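Side-chain contacts in putative type VI secretion protein (PDB 3U66), which belongs to the TssL/DotU family of type VI secretion components attached to the inner membrane, its precise molecular function remaining unestablished: residues Arg8-Phe13 against Val124-Cys129; Gln41-Ala46 against Ala66-Leu71; Ala53-Lys58 against Ala119-Val124; Ser59-Leu64 against His96-Leu101; Glu113-Pro118 against Ile152-Ala157. All blocks are in the same frame, centred on the assembly; numbering follows the deposited sequence.

How the contacts relate
Helix 57-76 runs through contacts 2, 3 and 4, and helix 122-133 through contacts 1 and 3, which share V124. Contacts 2 and 4 lie nearest to each other, their centres about 8 Å apart, and L64 of contact 4 reaches A46 of contact 2 (CD2 to CB, 3.6 Å). Contact 1 touches all the others, and contacts 2, 3 and 4 are nested inside the loop it closes along the chain. Contact 5 lies farthest from contact 2, about 22 Å between centres and across the middle of the chain; it meets contacts 1 and 3 through Q114 OE1 on V124 CG1, 3.7 Å. A glycerol, probably from the crystallisation liquor, lies near D61 of contact 4.

Contact 1. Residues Arg8-Phe13 against Val124-Cys129; sequences RAEQIF and VLTCLC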
# COMPACT_ATOMS: atom_id res chain seq x y z
N ARG A 8 -14.39 1.40 -10.64
CA ARG A 8 -15.08 2.28 -9.69
C ARG A 8 -14.22 2.43 -8.44
O ARG A 8 -14.14 3.51 -7.88
CB ARG A 8 -16.49 1.75 -9.34
CG ARG A 8 -17.54 2.86 -9.23
CD ARG A 8 -18.96 2.31 -9.30
NE ARG A 8 -19.80 3.01 -10.28
CZ ARG A 8 -20.44 2.43 -11.29
NH1 ARG A 8 -20.35 1.12 -11.48
NH2 ARG A 8 -21.18 3.16 -12.12
N ALA A 9 -13.53 1.35 -8.05
CA ALA A 9 -12.59 1.27 -6.93
C ALA A 9 -11.33 2.10 -7.19
O ALA A 9 -10.89 2.85 -6.31
CB ALA A 9 -12.21 -0.18 -6.67
N GLU A 10 -10.75 1.98 -8.41
CA GLU A 10 -9.57 2.74 -8.83
C GLU A 10 -9.89 4.24 -8.86
O GLU A 10 -9.08 5.04 -8.40
CB GLU A 10 -9.04 2.25 -10.19
CG GLU A 10 -8.28 0.94 -10.11
CD GLU A 10 -7.41 0.65 -11.32
OE1 GLU A 10 -6.21 0.98 -11.29
OE2 GLU A 10 -7.94 0.09 -12.31
N GLN A 11 -11.10 4.59 -9.33
CA GLN A 11 -11.68 5.94 -9.40
C GLN A 11 -11.65 6.61 -8.01
O GLN A 11 -11.40 7.81 -7.92
CB GLN A 11 -13.15 5.82 -9.83
CG GLN A 11 -13.52 6.33 -11.21
CD GLN A 11 -15.03 6.34 -11.42
OE1 GLN A 11 -15.85 6.23 -10.48
NE2 GLN A 11 -15.45 6.51 -12.67
N ILE A 12 -11.99 5.83 -6.94
CA ILE A 12 -12.04 6.28 -5.53
C ILE A 12 -10.62 6.58 -5.01
O ILE A 12 -10.43 7.57 -4.29
CB ILE A 12 -12.72 5.21 -4.60
CG1 ILE A 12 -13.96 4.50 -5.19
CG2 ILE A 12 -12.98 5.74 -3.21
CD1 ILE A 12 -15.26 5.30 -5.37
N PHE A 13 -9.64 5.71 -5.32
CA PHE A 13 -8.28 5.84 -4.81
C PHE A 13 -7.32 6.67 -5.66
O PHE A 13 -6.26 7.03 -5.15
CB PHE A 13 -7.68 4.47 -4.48
CG PHE A 13 -8.28 3.77 -3.28
CD1 PHE A 13 -8.02 4.21 -1.98
CD2 PHE A 13 -9.07 2.63 -3.43
CE1 PHE A 13 -8.56 3.56 -0.88
CE2 PHE A 13 -9.63 1.98 -2.33
CZ PHE A 13 -9.37 2.45 -1.06
N VAL A 124 -10.08 -5.72 -4.82
CA VAL A 124 -9.14 -5.83 -3.69
C VAL A 124 -7.73 -6.15 -4.23
O VAL A 124 -6.79 -5.46 -3.87
CB VAL A 124 -9.63 -6.85 -2.62
CG1 VAL A 124 -8.57 -7.12 -1.55
CG2 VAL A 124 -10.93 -6.37 -1.97
N LEU A 125 -7.62 -7.17 -5.13
CA LEU A 125 -6.36 -7.59 -5.77
C LEU A 125 -5.74 -6.47 -6.57
O LEU A 125 -4.51 -6.40 -6.65
CB LEU A 125 -6.56 -8.80 -6.70
CG LEU A 125 -6.88 -10.18 -6.11
CD1 LEU A 125 -6.83 -11.23 -7.18
CD2 LEU A 125 -5.94 -10.57 -4.99
N THR A 126 -6.58 -5.61 -7.20
CA THR A 126 -6.14 -4.47 -8.00
C THR A 126 -5.46 -3.46 -7.08
O THR A 126 -4.33 -3.05 -7.36
CB THR A 126 -7.32 -3.88 -8.81
OG1 THR A 126 -7.84 -4.90 -9.67
CG2 THR A 126 -6.93 -2.64 -9.61
N CYS A 127 -6.12 -3.11 -5.97
CA CYS A 127 -5.62 -2.16 -4.98
C CYS A 127 -4.32 -2.61 -4.34
O CYS A 127 -3.43 -1.78 -4.14
CB CYS A 127 -6.69 -1.86 -3.95
SG CYS A 127 -8.07 -0.88 -4.60
N LEU A 128 -4.18 -3.92 -4.07
CA LEU A 128 -2.98 -4.52 -3.50
C LEU A 128 -1.80 -4.47 -4.50
O LEU A 128 -0.64 -4.34 -4.09
CB LEU A 128 -3.25 -5.96 -3.02
CG LEU A 128 -4.20 -6.12 -1.82
CD1 LEU A 128 -4.53 -7.57 -1.59
CD2 LEU A 128 -3.63 -5.51 -0.54
N CYS A 129 -2.12 -4.54 -5.81
CA CYS A 129 -1.13 -4.44 -6.88
C CYS A 129 -0.70 -2.99 -7.01
O CYS A 129 0.49 -2.70 -7.15
CB CYS A 129 -1.69 -4.97 -8.20
SG CYS A 129 -1.77 -6.78 -8.28
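Helix-on-helix packing inside the bundle sets F13 and E10 of helix 7-24 against C127 and T126 of helix 122-133, with the two backbones closest at E10 and C127, 7.4 Å between CA atoms. C127 offers its sulfur to the F13 ring: SG lies 3.8 Å from F13 CD2 and slightly farther from CE2. Seen from the ring centroid the sulfur stands 53° off the normal, an oblique approach that is neither squarely over the face nor at the rim. Beside this pair, the side chains of E10 and T126 cross at about a right angle. The methyl of T126 lies against the end of the extended glutamate chain, its CG2 3.7 Å from E10 CD, packing on the carboxylate group and CG with no hydrogen bond across the contact. Rotation about the first torsion of T126 (-60°) divides its branches: CG2 stands opposite the backbone N and faces E10, while OG1 turns back to hydrogen-bond V122 O in the preceding turn. The carboxylate of E10, lying against the methyl, has its charge partner outside the two segments in R130, through a salt bridge from OE1 to NE that is likely to keep it ionised. Ring-to-ring contact with F67 holds F13 from helix 57-76. A Cys sulfur-aromatic contact flanked by E10 and T126 thus joins two helices of this all-helical domain.

Contact 2. Residues Gln41-Ala46 against Ala66-Leu71; sequences QLVKQA and AFCALL
V43 presents both of its methyl groups to helix 57-76, straddling the sulfur of C68 and touching the rim of the F67 ring. CG1 lies 4.0 Å from C68 SG and CG2 stands at 4.1 Å from the same atom, so the sulfur is met almost evenly by the two branches of the valine. CG2 has a second neighbour in F67 CD2, at 4.2 Å. It approaches the ring at its edge, near the ring plane, and not over a face; the side chains of V43 and F67 cross obliquely. The valine torsion of 174° makes this double role possible, since it swings CG1 opposite the backbone N and sets CG2 beside that N, one branch for the cysteine alone and the other shared with the phenylalanine. Helices 32-52 and 57-76 follow one another in the chain and run antiparallel here, forming a helical hairpin, and V43 with C68 marks the closest approach of its arms in this stretch, 7.6 Å between CA atoms. All three touching residues are buried and apolar contact alone joins them, without a hydrogen bond between the segments. In F67 the ring is carried toward helix 32-52 because CG lies opposite the backbone N, at a first torsion of -174°. Helix 93-98 covers the V43 side of the hairpin through F97, and helix 7-24 closes against L42 and L71 through M19.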
# COMPACT_ATOMS: atom_id res chain seq x y z
N GLN A 41 -9.02 13.12 5.42
CA GLN A 41 -10.22 13.43 4.64
C GLN A 41 -10.35 12.54 3.41
O GLN A 41 -11.46 12.13 3.06
CB GLN A 41 -10.27 14.93 4.24
CG GLN A 41 -10.29 15.93 5.41
CD GLN A 41 -11.19 15.54 6.56
OE1 GLN A 41 -12.42 15.43 6.44
NE2 GLN A 41 -10.59 15.34 7.73
N LEU A 42 -9.21 12.23 2.78
CA LEU A 42 -9.13 11.36 1.61
C LEU A 42 -9.53 9.90 1.96
O LEU A 42 -10.29 9.27 1.21
CB LEU A 42 -7.71 11.43 1.04
CG LEU A 42 -7.66 11.80 -0.44
CD1 LEU A 42 -6.39 12.54 -0.74
CD2 LEU A 42 -7.75 10.51 -1.38
N VAL A 43 -9.04 9.40 3.11
CA VAL A 43 -9.34 8.06 3.63
C VAL A 43 -10.84 7.99 3.96
O VAL A 43 -11.50 7.03 3.57
CB VAL A 43 -8.44 7.71 4.85
CG1 VAL A 43 -8.85 6.40 5.50
CG2 VAL A 43 -6.97 7.67 4.45
N LYS A 44 -11.38 9.03 4.64
CA LYS A 44 -12.80 9.12 5.01
C LYS A 44 -13.70 9.20 3.77
O LYS A 44 -14.76 8.58 3.75
CB LYS A 44 -13.05 10.31 5.95
CG LYS A 44 -12.48 10.14 7.36
CD LYS A 44 -13.30 10.90 8.41
CE LYS A 44 -12.98 12.37 8.52
NZ LYS A 44 -14.02 13.09 9.28
N GLN A 45 -13.25 9.94 2.73
CA GLN A 45 -13.94 10.11 1.45
C GLN A 45 -14.01 8.77 0.74
O GLN A 45 -15.06 8.41 0.20
CB GLN A 45 -13.21 11.16 0.58
CG GLN A 45 -13.64 11.23 -0.89
CD GLN A 45 -14.83 12.13 -1.11
OE1 GLN A 45 -14.74 13.35 -0.99
NE2 GLN A 45 -15.95 11.54 -1.47
N ALA A 46 -12.89 8.02 0.77
CA ALA A 46 -12.78 6.70 0.16
C ALA A 46 -13.72 5.69 0.84
O ALA A 46 -14.37 4.92 0.13
CB ALA A 46 -11.34 6.21 0.18
N ALA A 66 -4.51 -1.12 3.02
CA ALA A 66 -3.39 -1.08 2.07
C ALA A 66 -3.04 0.35 1.73
O ALA A 66 -1.86 0.69 1.72
CB ALA A 66 -3.73 -1.86 0.81
N PHE A 67 -4.06 1.21 1.53
CA PHE A 67 -3.84 2.63 1.24
C PHE A 67 -3.21 3.38 2.41
O PHE A 67 -2.32 4.20 2.17
CB PHE A 67 -5.13 3.33 0.78
CG PHE A 67 -4.89 4.75 0.35
CD1 PHE A 67 -4.42 5.03 -0.93
CD2 PHE A 67 -5.11 5.80 1.22
CE1 PHE A 67 -4.18 6.34 -1.32
CE2 PHE A 67 -4.87 7.12 0.82
CZ PHE A 67 -4.40 7.37 -0.44
N CYS A 68 -3.71 3.15 3.66
CA CYS A 68 -3.19 3.77 4.88
C CYS A 68 -1.72 3.39 5.05
O CYS A 68 -0.88 4.26 5.23
CB CYS A 68 -4.01 3.36 6.10
SG CYS A 68 -5.54 4.31 6.31
N ALA A 69 -1.42 2.08 4.91
CA ALA A 69 -0.08 1.50 4.98
C ALA A 69 0.84 2.06 3.89
O ALA A 69 2.02 2.29 4.15
CB ALA A 69 -0.16 -0.01 4.87
N LEU A 70 0.28 2.30 2.67
CA LEU A 70 1.02 2.86 1.54
C LEU A 70 1.40 4.33 1.81
O LEU A 70 2.59 4.68 1.75
CB LEU A 70 0.23 2.68 0.21
CG LEU A 70 0.68 3.43 -1.06
CD1 LEU A 70 2.08 3.01 -1.52
CD2 LEU A 70 -0.33 3.26 -2.18
N LEU A 71 0.41 5.15 2.16
CA LEU A 71 0.56 6.57 2.48
C LEU A 71 1.46 6.83 3.70
O LEU A 71 2.32 7.70 3.62
CB LEU A 71 -0.82 7.23 2.65
CG LEU A 71 -0.90 8.74 2.81
CD1 LEU A 71 -0.06 9.50 1.77
CD2 LEU A 71 -2.33 9.18 2.72

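Contact 3. Residues Ala53-Lys58 against Ala119-Val124; sequences AGFSQK and APDVAV
A small, partly buried contact between two helix beginnings places F55, in the turn ahead of helix 57-76, against D121 and A123 at the start of helix 122-133. Its apolar half is F55 CE1 on A123 CB, 3.8 Å apart, with the methyl set obliquely to the ring. The other half is polar against aromatic: D121 OD2 lies 4.1 Å from F55 CD1, at the ring edge and near its plane, where the weakly positive ring hydrogens would be expected to suit a carboxylate oxygen. Ring and carboxylate planes are only 27° apart, although the two side chains cross at about a right angle. D121 occupies the N-cap position, and its second oxygen, OD1, accepts from A123 N at 3.3 Å. That bond is bent to 150° at the hydrogen and reaches OD1 from above the carboxylate plane, 51° out of it. An alanine in place of D121 would remove both oxygens and is likely to leave A123 N without its side-chain cap and the F55 edge without its carboxylate neighbour. On the 53-58 side, G54 closes helix 32-52 in a Schellman motif with positive phi, and S56 is the N-cap of helix 57-76. F55 thus sits in the tight link between those two helices, with A9 of helix 7-24 packing against both F55 and A123, and S60 of helix 57-76 against F55.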
# COMPACT_ATOMS: atom_id res chain seq x y z
N ALA A 53 -20.67 2.59 -3.38
CA ALA A 53 -20.44 1.79 -4.58
C ALA A 53 -20.86 0.32 -4.41
O ALA A 53 -20.79 -0.45 -5.38
CB ALA A 53 -18.99 1.89 -5.00
N GLY A 54 -21.29 -0.06 -3.21
CA GLY A 54 -21.77 -1.40 -2.92
C GLY A 54 -20.76 -2.40 -2.39
O GLY A 54 -21.10 -3.57 -2.21
N PHE A 55 -19.51 -1.95 -2.14
CA PHE A 55 -18.46 -2.82 -1.60
C PHE A 55 -18.73 -3.15 -0.14
O PHE A 55 -19.15 -2.28 0.63
CB PHE A 55 -17.07 -2.19 -1.74
CG PHE A 55 -16.61 -2.05 -3.17
CD1 PHE A 55 -16.06 -3.13 -3.85
CD2 PHE A 55 -16.76 -0.85 -3.85
CE1 PHE A 55 -15.66 -3.00 -5.18
CE2 PHE A 55 -16.35 -0.72 -5.17
CZ PHE A 55 -15.81 -1.80 -5.83
N SER A 56 -18.49 -4.42 0.24
CA SER A 56 -18.67 -4.92 1.60
C SER A 56 -17.67 -4.26 2.57
O SER A 56 -16.66 -3.72 2.12
CB SER A 56 -18.48 -6.44 1.63
OG SER A 56 -17.14 -6.81 1.37
N GLN A 57 -17.94 -4.32 3.88
CA GLN A 57 -17.05 -3.77 4.89
C GLN A 57 -15.68 -4.46 4.82
O GLN A 57 -14.65 -3.79 4.91
CB GLN A 57 -17.65 -3.93 6.29
CG GLN A 57 -17.45 -2.70 7.17
CD GLN A 57 -18.74 -2.00 7.50
OE1 GLN A 57 -19.79 -2.32 6.96
NE2 GLN A 57 -18.68 -1.05 8.43
N LYS A 58 -15.68 -5.78 4.60
CA LYS A 58 -14.52 -6.66 4.48
C LYS A 58 -13.52 -6.14 3.45
O LYS A 58 -12.36 -5.91 3.76
CB LYS A 58 -14.99 -8.06 4.03
CG LYS A 58 -15.50 -8.98 5.13
CD LYS A 58 -15.66 -10.44 4.68
CE LYS A 58 -14.37 -11.11 4.25
NZ LYS A 58 -13.34 -11.12 5.32
N ALA A 119 -11.55 -17.40 -5.22
CA ALA A 119 -12.01 -16.26 -6.03
C ALA A 119 -12.00 -14.94 -5.23
O ALA A 119 -13.07 -14.41 -4.92
CB ALA A 119 -13.40 -16.54 -6.60
N PRO A 120 -10.80 -14.37 -4.90
CA PRO A 120 -10.79 -13.10 -4.16
C PRO A 120 -11.34 -11.95 -5.01
O PRO A 120 -11.24 -12.00 -6.24
CB PRO A 120 -9.30 -12.89 -3.83
CG PRO A 120 -8.57 -13.67 -4.84
CD PRO A 120 -9.43 -14.84 -5.19
N ASP A 121 -11.93 -10.92 -4.36
CA ASP A 121 -12.49 -9.76 -5.06
C ASP A 121 -11.39 -9.11 -5.92
O ASP A 121 -10.33 -8.71 -5.42
CB ASP A 121 -13.10 -8.75 -4.06
CG ASP A 121 -14.01 -7.68 -4.65
OD1 ASP A 121 -13.97 -7.46 -5.88
OD2 ASP A 121 -14.74 -7.03 -3.86
N VAL A 122 -11.65 -9.07 -7.24
CA VAL A 122 -10.75 -8.51 -8.25
C VAL A 122 -10.33 -7.06 -7.90
O VAL A 122 -9.15 -6.72 -8.03
CB VAL A 122 -11.30 -8.72 -9.69
CG1 VAL A 122 -12.64 -8.03 -9.90
CG2 VAL A 122 -10.29 -8.29 -10.75
N ALA A 123 -11.28 -6.26 -7.37
CA ALA A 123 -11.06 -4.88 -6.93
C ALA A 123 -10.01 -4.80 -5.80
O ALA A 123 -9.12 -3.94 -5.87
CB ALA A 123 -12.37 -4.25 -6.50
N VAL A 124 -10.08 -5.72 -4.82
CA VAL A 124 -9.14 -5.83 -3.69
C VAL A 124 -7.73 -6.15 -4.23
O VAL A 124 -6.79 -5.46 -3.87
CB VAL A 124 -9.63 -6.85 -2.62
CG1 VAL A 124 -8.57 -7.12 -1.55
CG2 VAL A 124 -10.93 -6.37 -1.97

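Contact 4. Residues Ser59-Leu64 against His96-Leu101; sequences SSDIML and HFFGTL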
# COMPACT_ATOMS: atom_id res chain seq x y z
N SER A 59 -13.99 -5.98 2.20
CA SER A 59 -13.24 -5.48 1.05
C SER A 59 -12.85 -3.98 1.15
O SER A 59 -11.71 -3.62 0.84
CB SER A 59 -14.05 -5.70 -0.22
OG SER A 59 -14.62 -7.00 -0.24
N SER A 60 -13.77 -3.13 1.62
CA SER A 60 -13.53 -1.71 1.87
C SER A 60 -12.39 -1.55 2.88
O SER A 60 -11.45 -0.82 2.60
CB SER A 60 -14.78 -1.02 2.38
OG SER A 60 -15.86 -1.13 1.46
N ASP A 61 -12.43 -2.34 3.98
CA ASP A 61 -11.41 -2.33 5.02
C ASP A 61 -10.02 -2.78 4.58
O ASP A 61 -9.06 -2.16 5.00
CB ASP A 61 -11.90 -2.98 6.32
CG ASP A 61 -13.00 -2.20 7.05
OD1 ASP A 61 -12.96 -0.94 7.02
OD2 ASP A 61 -13.87 -2.85 7.67
N ILE A 62 -9.91 -3.81 3.72
CA ILE A 62 -8.61 -4.25 3.19
C ILE A 62 -8.03 -3.20 2.21
O ILE A 62 -6.85 -2.83 2.32
CB ILE A 62 -8.55 -5.74 2.68
CG1 ILE A 62 -7.31 -6.05 1.81
CG2 ILE A 62 -9.77 -6.14 1.92
CD1 ILE A 62 -5.98 -5.98 2.45
N MSE A 63 -8.88 -2.67 1.32
CA MSE A 63 -8.49 -1.62 0.37
C MSE A 63 -7.99 -0.35 1.08
O MSE A 63 -6.94 0.18 0.72
CB MSE A 63 -9.65 -1.27 -0.56
CG MSE A 63 -9.79 -2.22 -1.73
SE MSE A 63 -11.56 -2.05 -2.54
CE MSE A 63 -11.13 -1.91 -4.19
N LEU A 64 -8.72 0.09 2.12
CA LEU A 64 -8.38 1.26 2.93
C LEU A 64 -7.14 1.02 3.80
O LEU A 64 -6.39 1.96 4.04
CB LEU A 64 -9.56 1.70 3.78
CG LEU A 64 -10.69 2.41 3.03
CD1 LEU A 64 -12.00 2.27 3.77
CD2 LEU A 64 -10.35 3.88 2.80
N HIS A 96 -4.48 5.54 13.65
CA HIS A 96 -5.66 6.40 13.74
C HIS A 96 -6.93 5.71 13.26
O HIS A 96 -7.95 5.76 13.96
CB HIS A 96 -5.42 7.73 12.99
CG HIS A 96 -6.60 8.66 12.99
ND1 HIS A 96 -7.04 9.28 14.15
CD2 HIS A 96 -7.40 9.04 11.96
CE1 HIS A 96 -8.10 9.99 13.79
NE2 HIS A 96 -8.35 9.88 12.49
N PHE A 97 -6.87 5.05 12.10
CA PHE A 97 -8.01 4.36 11.49
C PHE A 97 -8.13 2.87 11.80
O PHE A 97 -9.25 2.34 11.75
CB PHE A 97 -8.02 4.59 9.98
CG PHE A 97 -8.40 5.98 9.54
CD1 PHE A 97 -9.73 6.38 9.52
CD2 PHE A 97 -7.44 6.88 9.09
CE1 PHE A 97 -10.09 7.65 9.08
CE2 PHE A 97 -7.80 8.16 8.66
CZ PHE A 97 -9.13 8.53 8.65
N PHE A 98 -7.01 2.17 12.11
CA PHE A 98 -7.03 0.72 12.33
C PHE A 98 -6.52 0.18 13.67
O PHE A 98 -6.76 -0.99 13.99
CB PHE A 98 -6.45 -0.05 11.13
CG PHE A 98 -7.19 0.18 9.83
CD1 PHE A 98 -8.37 -0.50 9.55
CD2 PHE A 98 -6.73 1.10 8.90
CE1 PHE A 98 -9.06 -0.28 8.36
CE2 PHE A 98 -7.42 1.33 7.71
CZ PHE A 98 -8.58 0.63 7.44
N GLY A 99 -5.83 1.02 14.42
CA GLY A 99 -5.30 0.63 15.72
C GLY A 99 -4.11 -0.30 15.68
O GLY A 99 -4.01 -1.22 16.50
N THR A 100 -3.20 -0.07 14.72
CA THR A 100 -1.95 -0.83 14.57
C THR A 100 -0.78 0.09 14.18
O THR A 100 -1.00 1.18 13.65
CB THR A 100 -2.11 -2.08 13.64
OG1 THR A 100 -0.83 -2.71 13.49
CG2 THR A 100 -2.67 -1.73 12.24
N LEU A 101 0.44 -0.34 14.45
CA LEU A 101 1.68 0.37 14.08
C LEU A 101 2.56 -0.66 13.34
O LEU A 101 3.74 -0.40 13.08
CB LEU A 101 2.40 0.90 15.33
CG LEU A 101 1.65 1.90 16.21
CD1 LEU A 101 1.99 1.70 17.68
CD2 LEU A 101 1.94 3.32 15.80
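F98 is the residue of 96-101 that reaches helix 57-76, fitting its ring end between D61 and L64. Ahead of it, H96 rests CD2 over one face of the F97 ring, offset toward the rim. F98 follows with its CG beside the backbone N (first torsion -60°), which directs the ring at the helix. CZ leads the way: it lies 3.7 Å from D61 O, and L64 CB comes to it at 3.9 Å, at the ring edge and in its plane. On the flanks, CE2 sits 3.9 Å from L64 O and CE1 is 4.2 Å from D61 OD1, the carboxylate standing nearly upright to the ring at 86°. The phenylalanine thus plugs one turn of the long helix, joining the region of helix 93-98 to helix 57-76, and it also packs edge-to-face with Y65. A serine in place of F98 would probably open a gap beside L64 CB and deprive Y65 of its aromatic mate. Next, G99 takes a positive phi of 73°, turning the chain out of helical geometry. Beyond it T100 is held by backbone bonding to Q94, while its OG1 bonds to N102 N.

Contact 5. Residues Glu113-Pro118 against Ile152-Ala157; sequences EQLKLP and IRALTA
The flat group at this contact is the peptide unit joining A154 to L155, and L115 lays both of its methyl groups over one face of it. CD1 and CD2 are each 4.0 Å from L155 N, but CD1 stands almost straight above the nitrogen whereas CD2 lies over the same face, displaced from it. Around the margins of the peptide the two methyls part: CD1 meets A154 CB at 3.9 Å, and CD2 meets L155 CA at 3.8 Å, with L155 CB a little farther, 4.3 Å from CD2. Contact is therefore made as much with the helix backbone as with side chains, and the two segments are close here, 6.9 Å between the CA atoms of L115 and L155. The leucine reaches across because its first torsion of -71° sets CG beside its own backbone N and the second, 178°, extends the chain onward. No hydrogen bond crosses the contact, but the carbonyl O of L115 accepts one from R158 NH1. On helix 148-157 the guanidinium group of R153 has an aromatic neighbour of its own, a cation-pi contact with F164. L155 is buried and turns its side chain inward to L125 and I111, while I152 lies against W108 and L132. Helix 148-157 thereby packs against helix 103-115 at L115, and both lie on helix 122-133, the helix between them in the chain.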
# COMPACT_ATOMS: atom_id res chain seq x y z
N GLU A 113 -3.14 -14.24 2.70
CA GLU A 113 -4.44 -14.86 3.00
C GLU A 113 -5.50 -14.59 1.93
O GLU A 113 -6.45 -15.36 1.81
CB GLU A 113 -4.93 -14.64 4.45
CG GLU A 113 -4.78 -13.23 4.99
CD GLU A 113 -4.44 -13.18 6.47
OE1 GLU A 113 -3.49 -13.88 6.89
OE2 GLU A 113 -5.11 -12.41 7.20
N GLN A 114 -5.29 -13.54 1.12
CA GLN A 114 -6.14 -13.20 -0.02
C GLN A 114 -5.82 -14.17 -1.16
O GLN A 114 -6.72 -14.58 -1.89
CB GLN A 114 -5.94 -11.74 -0.46
CG GLN A 114 -6.67 -10.71 0.39
CD GLN A 114 -8.18 -10.79 0.28
OE1 GLN A 114 -8.76 -10.73 -0.80
NE2 GLN A 114 -8.84 -10.92 1.41
N LEU A 115 -4.53 -14.56 -1.28
CA LEU A 115 -4.05 -15.51 -2.29
C LEU A 115 -4.49 -16.95 -2.00
O LEU A 115 -4.58 -17.75 -2.93
CB LEU A 115 -2.52 -15.43 -2.47
CG LEU A 115 -1.97 -14.17 -3.16
CD1 LEU A 115 -0.48 -14.21 -3.23
CD2 LEU A 115 -2.54 -13.98 -4.56
N LYS A 116 -4.78 -17.26 -0.71
CA LYS A 116 -5.27 -18.58 -0.28
C LYS A 116 -6.75 -18.79 -0.68
O LYS A 116 -7.26 -19.91 -0.59
CB LYS A 116 -5.07 -18.77 1.24
CG LYS A 116 -3.62 -19.06 1.64
CD LYS A 116 -3.52 -19.33 3.13
CE LYS A 116 -2.12 -19.71 3.55
NZ LYS A 116 -1.22 -18.53 3.64
N LEU A 117 -7.45 -17.71 -1.09
CA LEU A 117 -8.87 -17.75 -1.47
C LEU A 117 -9.04 -18.16 -2.93
O LEU A 117 -8.30 -17.68 -3.79
CB LEU A 117 -9.55 -16.38 -1.25
CG LEU A 117 -9.52 -15.77 0.15
CD1 LEU A 117 -9.94 -14.32 0.11
CD2 LEU A 117 -10.40 -16.55 1.12
N PRO A 118 -10.04 -19.02 -3.27
CA PRO A 118 -10.23 -19.42 -4.68
C PRO A 118 -10.61 -18.28 -5.64
O PRO A 118 -10.03 -18.18 -6.72
CB PRO A 118 -11.31 -20.49 -4.61
CG PRO A 118 -12.00 -20.27 -3.33
CD PRO A 118 -11.00 -19.71 -2.38
N ILE A 152 4.72 -11.57 -4.84
CA ILE A 152 4.49 -10.56 -5.89
C ILE A 152 4.06 -11.26 -7.20
O ILE A 152 3.00 -10.92 -7.73
CB ILE A 152 5.72 -9.63 -6.08
CG1 ILE A 152 5.91 -8.71 -4.85
CG2 ILE A 152 5.63 -8.80 -7.37
CD1 ILE A 152 7.26 -7.96 -4.75
N ARG A 153 4.84 -12.28 -7.66
CA ARG A 153 4.56 -13.06 -8.88
C ARG A 153 3.17 -13.72 -8.85
O ARG A 153 2.45 -13.64 -9.84
CB ARG A 153 5.63 -14.13 -9.10
CG ARG A 153 6.87 -13.61 -9.80
CD ARG A 153 7.98 -14.65 -9.77
NE ARG A 153 9.12 -14.22 -8.97
CZ ARG A 153 10.20 -13.62 -9.47
NH1 ARG A 153 10.30 -13.39 -10.77
NH2 ARG A 153 11.19 -13.25 -8.67
N ALA A 154 2.81 -14.32 -7.70
CA ALA A 154 1.53 -15.00 -7.49
C ALA A 154 0.35 -14.05 -7.53
O ALA A 154 -0.68 -14.39 -8.12
CB ALA A 154 1.56 -15.74 -6.16
N LEU A 155 0.50 -12.86 -6.92
CA LEU A 155 -0.52 -11.80 -6.87
C LEU A 155 -0.69 -11.20 -8.25
O LEU A 155 -1.81 -10.97 -8.70
CB LEU A 155 -0.11 -10.73 -5.84
CG LEU A 155 -0.92 -9.42 -5.78
CD1 LEU A 155 -2.29 -9.62 -5.15
CD2 LEU A 155 -0.15 -8.37 -5.04
N THR A 156 0.43 -10.99 -8.94
CA THR A 156 0.54 -10.47 -10.30
C THR A 156 -0.18 -11.38 -11.30
O THR A 156 -0.90 -10.88 -12.17
CB THR A 156 2.04 -10.20 -10.58
OG1 THR A 156 2.31 -8.80 -10.45
CG2 THR A 156 2.54 -10.75 -11.90
N ALA A 157 -0.02 -12.72 -11.13
CA ALA A 157 -0.59 -13.76 -11.99
C ALA A 157 -2.12 -13.83 -11.96
O ALA A 157 -2.73 -14.28 -12.93
CB ALA A 157 0.01 -15.12 -11.63